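Local coordinates for protein glutamine cyclotransferase (Tannerella forsythia, PDB 6QRO) that probably converts the N-terminal glutamine of peptides into pyroglutamate, as a zinc-dependent type II glutaminyl cyclase of the M28 peptidase family, at residues Gly131-Asp134 with Gly135-Val139; Ser281-Gly284 with Pro285-Thr289; Arg47-Thr51 with Glu52-Arg56. One frame throughout, in Å; residues are numbered along the deposited sequence.

Contact 1. Residues Gly131-Asp134 with Gly135-Val139. With ZN (zinc ion), chain E.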
loop_
_atom_site.group_PDB
_atom_site.type_symbol
_atom_site.label_atom_id
_atom_site.label_comp_id
_atom_site.label_asym_id
_atom_site.label_seq_id
_atom_site.Cartn_x
_atom_site.Cartn_y
_atom_site.Cartn_z
ATOM N N GLY A 131 -12.477 1.121 -3.063
ATOM C CA GLY A 131 -11.178 0.929 -2.449
ATOM C C GLY A 131 -10.467 2.234 -2.170
ATOM O O GLY A 131 -9.262 2.354 -2.429
ATOM N N ALA A 132 -11.199 3.225 -1.651
ATOM C CA ALA A 132 -10.590 4.507 -1.318
ATOM C C ALA A 132 -9.537 4.336 -0.233
ATOM O O ALA A 132 -8.409 4.818 -0.355
ATOM C CB ALA A 132 -11.666 5.501 -0.880
ATOM N N ASP A 133 -9.888 3.656 0.843
ATOM C CA ASP A 133 -8.888 3.404 1.864
ATOM C C ASP A 133 -8.091 2.142 1.567
ATOM O O ASP A 133 -6.872 2.099 1.772
ATOM C CB ASP A 133 -9.575 3.319 3.217
ATOM C CG ASP A 133 -8.611 3.331 4.337
ATOM O OD1 ASP A 133 -7.615 4.092 4.249
ATOM O OD2 ASP A 133 -8.862 2.593 5.316
ATOM N N ASP A 134 -8.764 1.122 1.048
ATOM C CA ASP A 134 -8.148 -0.171 0.753
ATOM C C ASP A 134 -7.638 -0.134 -0.694
ATOM O O ASP A 134 -8.292 -0.559 -1.649
ATOM C CB ASP A 134 -9.170 -1.271 1.046
ATOM C CG ASP A 134 -8.646 -2.664 0.831
ATOM O OD1 ASP A 134 -7.445 -2.814 0.535
ATOM O OD2 ASP A 134 -9.450 -3.615 1.034
ATOM N N GLY A 135 -6.425 0.404 -0.847
ATOM C CA GLY A 135 -5.874 0.701 -2.154
ATOM C C GLY A 135 -5.500 2.159 -2.346
ATOM O O GLY A 135 -4.328 2.473 -2.556
ATOM N N GLY A 136 -6.486 3.059 -2.277
ATOM C CA GLY A 136 -6.244 4.463 -2.593
ATOM C C GLY A 136 -5.361 5.198 -1.601
ATOM O O GLY A 136 -4.505 5.994 -1.992
ATOM N N SER A 137 -5.565 4.966 -0.308
ATOM C CA SER A 137 -4.859 5.755 0.696
ATOM C C SER A 137 -3.348 5.531 0.631
ATOM O O SER A 137 -2.569 6.492 0.607
ATOM C CB SER A 137 -5.440 5.465 2.084
ATOM O OG SER A 137 -5.192 4.139 2.508
ATOM N N GLY A 138 -2.913 4.269 0.588
ATOM C CA GLY A 138 -1.490 3.980 0.610
ATOM C C GLY A 138 -0.774 4.484 -0.621
ATOM O O GLY A 138 0.388 4.910 -0.538
ATOM N N VAL A 139 -1.446 4.439 -1.774
ATOM C CA VAL A 139 -0.890 5.022 -2.993
ATOM C C VAL A 139 -0.814 6.542 -2.878
ATOM O O VAL A 139 0.219 7.148 -3.169
ATOM C CB VAL A 139 -1.725 4.608 -4.211
ATOM C CG1 VAL A 139 -1.204 5.317 -5.442
ATOM C CG2 VAL A 139 -1.673 3.086 -4.410
HETATM ZN ZN ZN E . -8.601 -5.383 0.655
HETATM O O HOH W 1 -8.066 -5.838 2.267
#
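Ser137 turns its hydroxyl back across the first turn of a helix to Asp133, with OG lying 2.7 Å from the backbone O of Asp133 and 3.0 Å from Asp133 OD1; the one hydroxyl proton could serve either. The approach follows from two torsions: Ser137 OG sits between its own N and carbonyl carbon (chi1 67°), leaning toward the preceding turn, while Asp133 CG is swung anti to its backbone N (chi1 -169°), which lays the carboxylate alongside the serine. The backbone NH groups of Gly210 and Val209 bond to Asp133 OD1 and Ser137 OG respectively, so both buried oxygens are gripped from a neighbouring loop as well. Asp134 sends its carboxylate off at roughly a right angle to that of Asp133, to the metal. Its OD2 binds the zinc ion at 2.0 Å, whereas OD1, 2.8 Å from the metal, is held by His109 NE2, a bond that, with the zinc bond of OD2, restrains the rotation of the carboxylate. The helix opens with a widened turn: Gly136 N donates to Gly131 O at 2.9 Å (N-H...O 151°), one residue farther along than in an alpha turn, and Asp134 lies at the centre of an inverse gamma turn. The carboxylate of Asp292 accepts from the N atoms of Asp133 and Asp134 at this helix start. Thus the N-terminus of helix 132-151 brings a metal ligand to the zinc, wedged between helix 31-43, where Val42 touches Ala132 and Ile38 touches Ser137, and the loop after strand 203-207, with His109 arriving from the end of strand 103-109.

Contact 2. Residues Ser281-Gly284 with Pro285-Thr289. With ZN (zinc ion), chain E; SO4 (sulfate ion), chain G.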
loop_
_atom_site.group_PDB
_atom_site.type_symbol
_atom_site.label_atom_id
_atom_site.label_comp_id
_atom_site.label_asym_id
_atom_site.label_seq_id
_atom_site.Cartn_x
_atom_site.Cartn_y
_atom_site.Cartn_z
ATOM N N SER A 281 -13.120 -9.059 11.786
ATOM C CA SER A 281 -12.035 -9.127 10.808
ATOM C C SER A 281 -10.760 -8.391 11.227
ATOM O O SER A 281 -9.691 -8.701 10.700
ATOM C CB SER A 281 -12.511 -8.569 9.465
ATOM O OG SER A 281 -12.623 -7.152 9.514
ATOM N N GLY A 282 -10.828 -7.432 12.147
ATOM C CA GLY A 282 -9.653 -6.644 12.467
ATOM C C GLY A 282 -9.443 -5.406 11.617
ATOM O O GLY A 282 -8.461 -4.683 11.830
ATOM N N PHE A 283 -10.333 -5.130 10.673
ATOM C CA PHE A 283 -10.241 -3.949 9.837
ATOM C C PHE A 283 -11.451 -3.077 10.104
ATOM O O PHE A 283 -12.390 -3.486 10.790
ATOM C CB PHE A 283 -10.189 -4.328 8.353
ATOM C CG PHE A 283 -9.091 -5.303 8.017
ATOM C CD1 PHE A 283 -7.766 -4.970 8.224
ATOM C CD2 PHE A 283 -9.390 -6.566 7.530
ATOM C CE1 PHE A 283 -6.755 -5.872 7.933
ATOM C CE2 PHE A 283 -8.386 -7.467 7.234
ATOM C CZ PHE A 283 -7.067 -7.119 7.429
ATOM N N GLY A 284 -11.410 -1.867 9.559
ATOM C CA GLY A 284 -12.505 -0.941 9.678
ATOM C C GLY A 284 -13.804 -1.547 9.177
ATOM O O GLY A 284 -13.818 -2.443 8.327
ATOM N N PRO A 285 -14.926 -1.059 9.713
ATOM C CA PRO A 285 -16.239 -1.628 9.348
ATOM C C PRO A 285 -16.578 -1.537 7.857
ATOM O O PRO A 285 -17.449 -2.277 7.383
ATOM C CB PRO A 285 -17.220 -0.804 10.197
ATOM C CG PRO A 285 -16.416 0.377 10.719
ATOM C CD PRO A 285 -15.009 -0.077 10.805
ATOM N N TYR A 286 -15.907 -0.669 7.107
ATOM C CA TYR A 286 -16.110 -0.494 5.672
ATOM C C TYR A 286 -15.334 -1.499 4.831
ATOM O O TYR A 286 -15.536 -1.535 3.612
ATOM C CB TYR A 286 -15.688 0.934 5.272
ATOM C CG TYR A 286 -14.236 1.174 5.641
ATOM C CD1 TYR A 286 -13.195 0.583 4.920
ATOM C CD2 TYR A 286 -13.910 1.929 6.756
ATOM C CE1 TYR A 286 -11.882 0.757 5.286
ATOM C CE2 TYR A 286 -12.599 2.115 7.120
ATOM C CZ TYR A 286 -11.587 1.525 6.378
ATOM O OH TYR A 286 -10.265 1.707 6.739
ATOM N N TRP A 287 -14.418 -2.255 5.443
ATOM C CA TRP A 287 -13.499 -3.119 4.710
ATOM C C TRP A 287 -14.267 -4.128 3.867
ATOM O O TRP A 287 -15.123 -4.862 4.381
ATOM C CB TRP A 287 -12.589 -3.868 5.674
ATOM C CG TRP A 287 -11.511 -4.698 5.029
ATOM C CD1 TRP A 287 -10.432 -4.246 4.332
ATOM C CD2 TRP A 287 -11.430 -6.136 5.002
ATOM N NE1 TRP A 287 -9.658 -5.305 3.909
ATOM C CE2 TRP A 287 -10.260 -6.476 4.289
ATOM C CE3 TRP A 287 -12.227 -7.165 5.519
ATOM C CZ2 TRP A 287 -9.864 -7.805 4.091
ATOM C CZ3 TRP A 287 -11.828 -8.485 5.312
ATOM C CH2 TRP A 287 -10.664 -8.786 4.600
ATOM N N HIS A 288 -13.946 -4.154 2.571
ATOM C CA HIS A 288 -14.574 -5.017 1.572
ATOM C C HIS A 288 -16.089 -4.844 1.561
ATOM O O HIS A 288 -16.849 -5.783 1.319
ATOM C CB HIS A 288 -14.151 -6.463 1.774
ATOM C CG HIS A 288 -12.713 -6.698 1.463
ATOM N ND1 HIS A 288 -12.159 -7.961 1.382
ATOM C CD2 HIS A 288 -11.716 -5.831 1.172
ATOM C CE1 HIS A 288 -10.875 -7.860 1.088
ATOM N NE2 HIS A 288 -10.581 -6.577 0.958
ATOM N N THR A 289 -16.533 -3.624 1.837
ATOM C CA THR A 289 -17.898 -3.187 1.621
ATOM C C THR A 289 -17.886 -2.048 0.615
ATOM O O THR A 289 -16.829 -1.542 0.215
ATOM C CB THR A 289 -18.562 -2.707 2.922
ATOM O OG1 THR A 289 -18.034 -1.424 3.264
ATOM C CG2 THR A 289 -18.326 -3.686 4.061
HETATM ZN ZN ZN E . -8.601 -5.383 0.655
HETATM S S SO4 G . -16.609 -7.026 10.526
HETATM O O1 SO4 G . -16.814 -7.539 11.889
HETATM O O2 SO4 G . -15.194 -7.113 10.168
HETATM O O3 SO4 G . -17.365 -7.845 9.577
HETATM O O4 SO4 G . -17.047 -5.616 10.464
HETATM O O HOH W 2 -8.974 -0.782 7.935
HETATM O O HOH W 1 -8.066 -5.838 2.267
#
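Phe283 CG stands anti to its carbonyl carbon (chi1 -55°) and Trp287 CG anti to its backbone N (chi1 -175°), and these two choices swing the rings over one another. The phenyl and the pyrrole ring of the indole meet obliquely, planes at 40° and centroids 4.2 Å apart. Phe283 CD2 dips over the middle of the indole, 3.3 Å from Trp287 CD2, and Phe283 CB adds a CH-pi contact 4.0 Å from the centroid of the five-membered ring. The opposite indole face carries the imidazole of His288, whose CD2 lies near the rim, so the tryptophan is sandwiched between a phenylalanine and a metal ligand. His288 NE2 binds the zinc ion at 2.3 Å. Two overlapping turns shape the backbone. Trp287 N donates to Gly284 O at 3.0 Å, closing a type I turn; Thr289 N closes the type II turn Tyr286-Thr289 onto Tyr286 O at 2.9 Å, and Thr289 OG1 reaches that oxygen from the same face. At the other end Ser281 OG accepts from Phe283 N at 3.3 Å, an ST turn beside a sulfate ion, to which Ser281 N also donates. A water joins Gly284 N to Tyr286 OH. His288 completes the protein part of the zinc site with Asp134 and Asp167. A single zinc held by two acids and a histidine, with a tryptophan directly before that histidine, is the arrangement of mammalian type II glutaminyl cyclases, in which this tryptophan lines the substrate pocket; Trp287 probably does the same.

Contact 3. Residues Arg47-Thr51 with Glu52-Arg56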
loop_
_atom_site.group_PDB
_atom_site.type_symbol
_atom_site.label_atom_id
_atom_site.label_comp_id
_atom_site.label_asym_id
_atom_site.label_seq_id
_atom_site.Cartn_x
_atom_site.Cartn_y
_atom_site.Cartn_z
ATOM N N ARG A 47 -10.503 0.304 -9.263
ATOM C CA ARG A 47 -9.296 -0.166 -9.940
ATOM C C ARG A 47 -9.256 -1.703 -9.934
ATOM O O ARG A 47 -8.418 -2.345 -9.290
ATOM C CB ARG A 47 -8.048 0.449 -9.304
ATOM C CG ARG A 47 -7.755 1.916 -9.748
ATOM C CD ARG A 47 -8.670 2.936 -9.072
ATOM N NE ARG A 47 -8.500 2.922 -7.617
ATOM C CZ ARG A 47 -9.501 3.030 -6.751
ATOM N NH1 ARG A 47 -9.253 2.998 -5.445
ATOM N NH2 ARG A 47 -10.754 3.136 -7.184
ATOM N N VAL A 48 -10.227 -2.292 -10.631
ATOM C CA VAL A 48 -10.316 -3.751 -10.772
ATOM C C VAL A 48 -9.448 -4.203 -11.945
ATOM O O VAL A 48 -9.575 -3.656 -13.051
ATOM C CB VAL A 48 -11.770 -4.212 -10.983
ATOM C CG1 VAL A 48 -11.824 -5.717 -11.221
ATOM C CG2 VAL A 48 -12.628 -3.840 -9.801
ATOM N N PRO A 49 -8.541 -5.165 -11.752
ATOM C CA PRO A 49 -7.739 -5.661 -12.875
ATOM C C PRO A 49 -8.607 -6.129 -14.045
ATOM O O PRO A 49 -9.624 -6.805 -13.862
ATOM C CB PRO A 49 -6.942 -6.805 -12.245
ATOM C CG PRO A 49 -6.790 -6.376 -10.816
ATOM C CD PRO A 49 -8.069 -5.697 -10.462
ATOM N N ASN A 50 -8.178 -5.765 -15.258
ATOM C CA ASN A 50 -8.853 -6.052 -16.534
ATOM C C ASN A 50 -10.023 -5.117 -16.819
ATOM O O ASN A 50 -10.926 -5.503 -17.568
ATOM C CB ASN A 50 -9.332 -7.507 -16.679
ATOM C CG ASN A 50 -8.181 -8.506 -16.748
ATOM O OD1 ASN A 50 -7.028 -8.121 -16.908
ATOM N ND2 ASN A 50 -8.499 -9.797 -16.663
ATOM N N THR A 51 -10.116 -3.958 -16.167
ATOM C CA THR A 51 -11.102 -2.951 -16.535
ATOM C C THR A 51 -10.391 -1.741 -17.122
ATOM O O THR A 51 -9.191 -1.549 -16.923
ATOM C CB THR A 51 -11.958 -2.500 -15.341
ATOM O OG1 THR A 51 -11.127 -1.878 -14.347
ATOM C CG2 THR A 51 -12.691 -3.682 -14.742
ATOM N N GLU A 52 -11.150 -0.902 -17.827
ATOM C CA GLU A 52 -10.562 0.312 -18.389
ATOM C C GLU A 52 -10.169 1.298 -17.288
ATOM O O GLU A 52 -9.153 1.986 -17.408
ATOM C CB GLU A 52 -11.521 0.950 -19.396
ATOM C CG GLU A 52 -10.925 2.093 -20.237
ATOM C CD GLU A 52 -9.635 1.728 -21.003
ATOM O OE1 GLU A 52 -8.902 2.662 -21.404
ATOM O OE2 GLU A 52 -9.347 0.529 -21.220
ATOM N N ALA A 53 -10.983 1.409 -16.227
ATOM C CA ALA A 53 -10.648 2.287 -15.105
ATOM C C ALA A 53 -9.303 1.921 -14.491
ATOM O O ALA A 53 -8.552 2.796 -14.048
ATOM C CB ALA A 53 -11.738 2.224 -14.038
ATOM N N HIS A 54 -9.025 0.625 -14.387
ATOM C CA HIS A 54 -7.723 0.136 -13.954
ATOM C C HIS A 54 -6.616 0.605 -14.904
ATOM O O HIS A 54 -5.543 1.037 -14.464
ATOM C CB HIS A 54 -7.817 -1.384 -13.890
ATOM C CG HIS A 54 -6.654 -2.080 -13.260
ATOM N ND1 HIS A 54 -6.660 -2.475 -11.941
ATOM C CD2 HIS A 54 -5.487 -2.522 -13.779
ATOM C CE1 HIS A 54 -5.533 -3.102 -11.662
ATOM N NE2 HIS A 54 -4.808 -3.154 -12.765
ATOM N N GLN A 55 -6.857 0.514 -16.216
ATOM C CA GLN A 55 -5.839 0.910 -17.191
ATOM C C GLN A 55 -5.573 2.412 -17.154
ATOM O O GLN A 55 -4.413 2.844 -17.154
ATOM C CB GLN A 55 -6.258 0.484 -18.598
ATOM C CG GLN A 55 -5.274 0.905 -19.681
ATOM C CD GLN A 55 -3.930 0.197 -19.583
ATOM O OE1 GLN A 55 -3.859 -1.008 -19.323
ATOM N NE2 GLN A 55 -2.853 0.942 -19.808
ATOM N N ARG A 56 -6.630 3.224 -17.145
ATOM C CA ARG A 56 -6.441 4.666 -17.040
ATOM C C ARG A 56 -5.700 5.035 -15.764
ATOM O O ARG A 56 -4.877 5.964 -15.753
ATOM C CB ARG A 56 -7.779 5.390 -17.118
ATOM C CG ARG A 56 -8.294 5.546 -18.513
ATOM C CD ARG A 56 -9.443 6.533 -18.529
ATOM N NE ARG A 56 -10.317 6.386 -19.687
ATOM C CZ ARG A 56 -9.934 6.594 -20.947
ATOM N NH1 ARG A 56 -8.700 6.986 -21.227
ATOM N NH2 ARG A 56 -10.799 6.427 -21.933
#
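Thr51 is the N-cap of helix 52-67: its OG1 accepts from His54 N at 3.3 Å and donates to Val48 O at 2.7 Å, the latter bond lying in the carbonyl plane on a lone pair. OG1 therefore links the helix start to the type II turn Val48-Thr51, which Thr51 N also closes onto Val48 O. Thr51 O takes Gln55 N at 3.2 Å as the helical pattern begins. His54 sends its ring back over the turn, CG anti to the backbone N (chi1 -171°), and ND1 donates to Arg47 O at 3.2 Å. That oxygen is in the ring plane, yet ND1 stands almost directly above the plane of the Arg47 carbonyl, 85° out of it, and so not on a lone pair. NE2 is hydrogen-bonded to Asp164 OD2, so both ring nitrogens are held and the imidazole may well carry a positive charge. Beyond these bonds the packing is of proline on histidine: Pro49 CA lies 3.6 Å from the ring centroid, straight over one face, a CH-pi contact. The ring of Trp110 also meets this histidine. Pro49 CG adds a van der Waals contact, 3.6 Å from His54 CE1.

In the fold
Along the chain contact 3 comes first, then contact 1, then contact 2. Contact 3 leads into helix 52-67, contact 1 begins helix 132-151, and contact 2 lies in the loop between strand 269-273, at one edge of the mixed six-stranded sheet, and helix 299-314. The centres of contacts 1 and 2 are about 13 Å apart, and both contacts reach the same zinc ion and its water, supplying Asp134 and His288. Contact 3, its centre about 15 Å from that of contact 1 and 23 Å from that of contact 2, lies to one side, with the Arg47 side chain about 10 Å from the zinc ion; Arg47 NH1 nevertheless packs 3.1 Å from Gly131 O. The metal site is thus assembled from loop and helix ends distant in sequence.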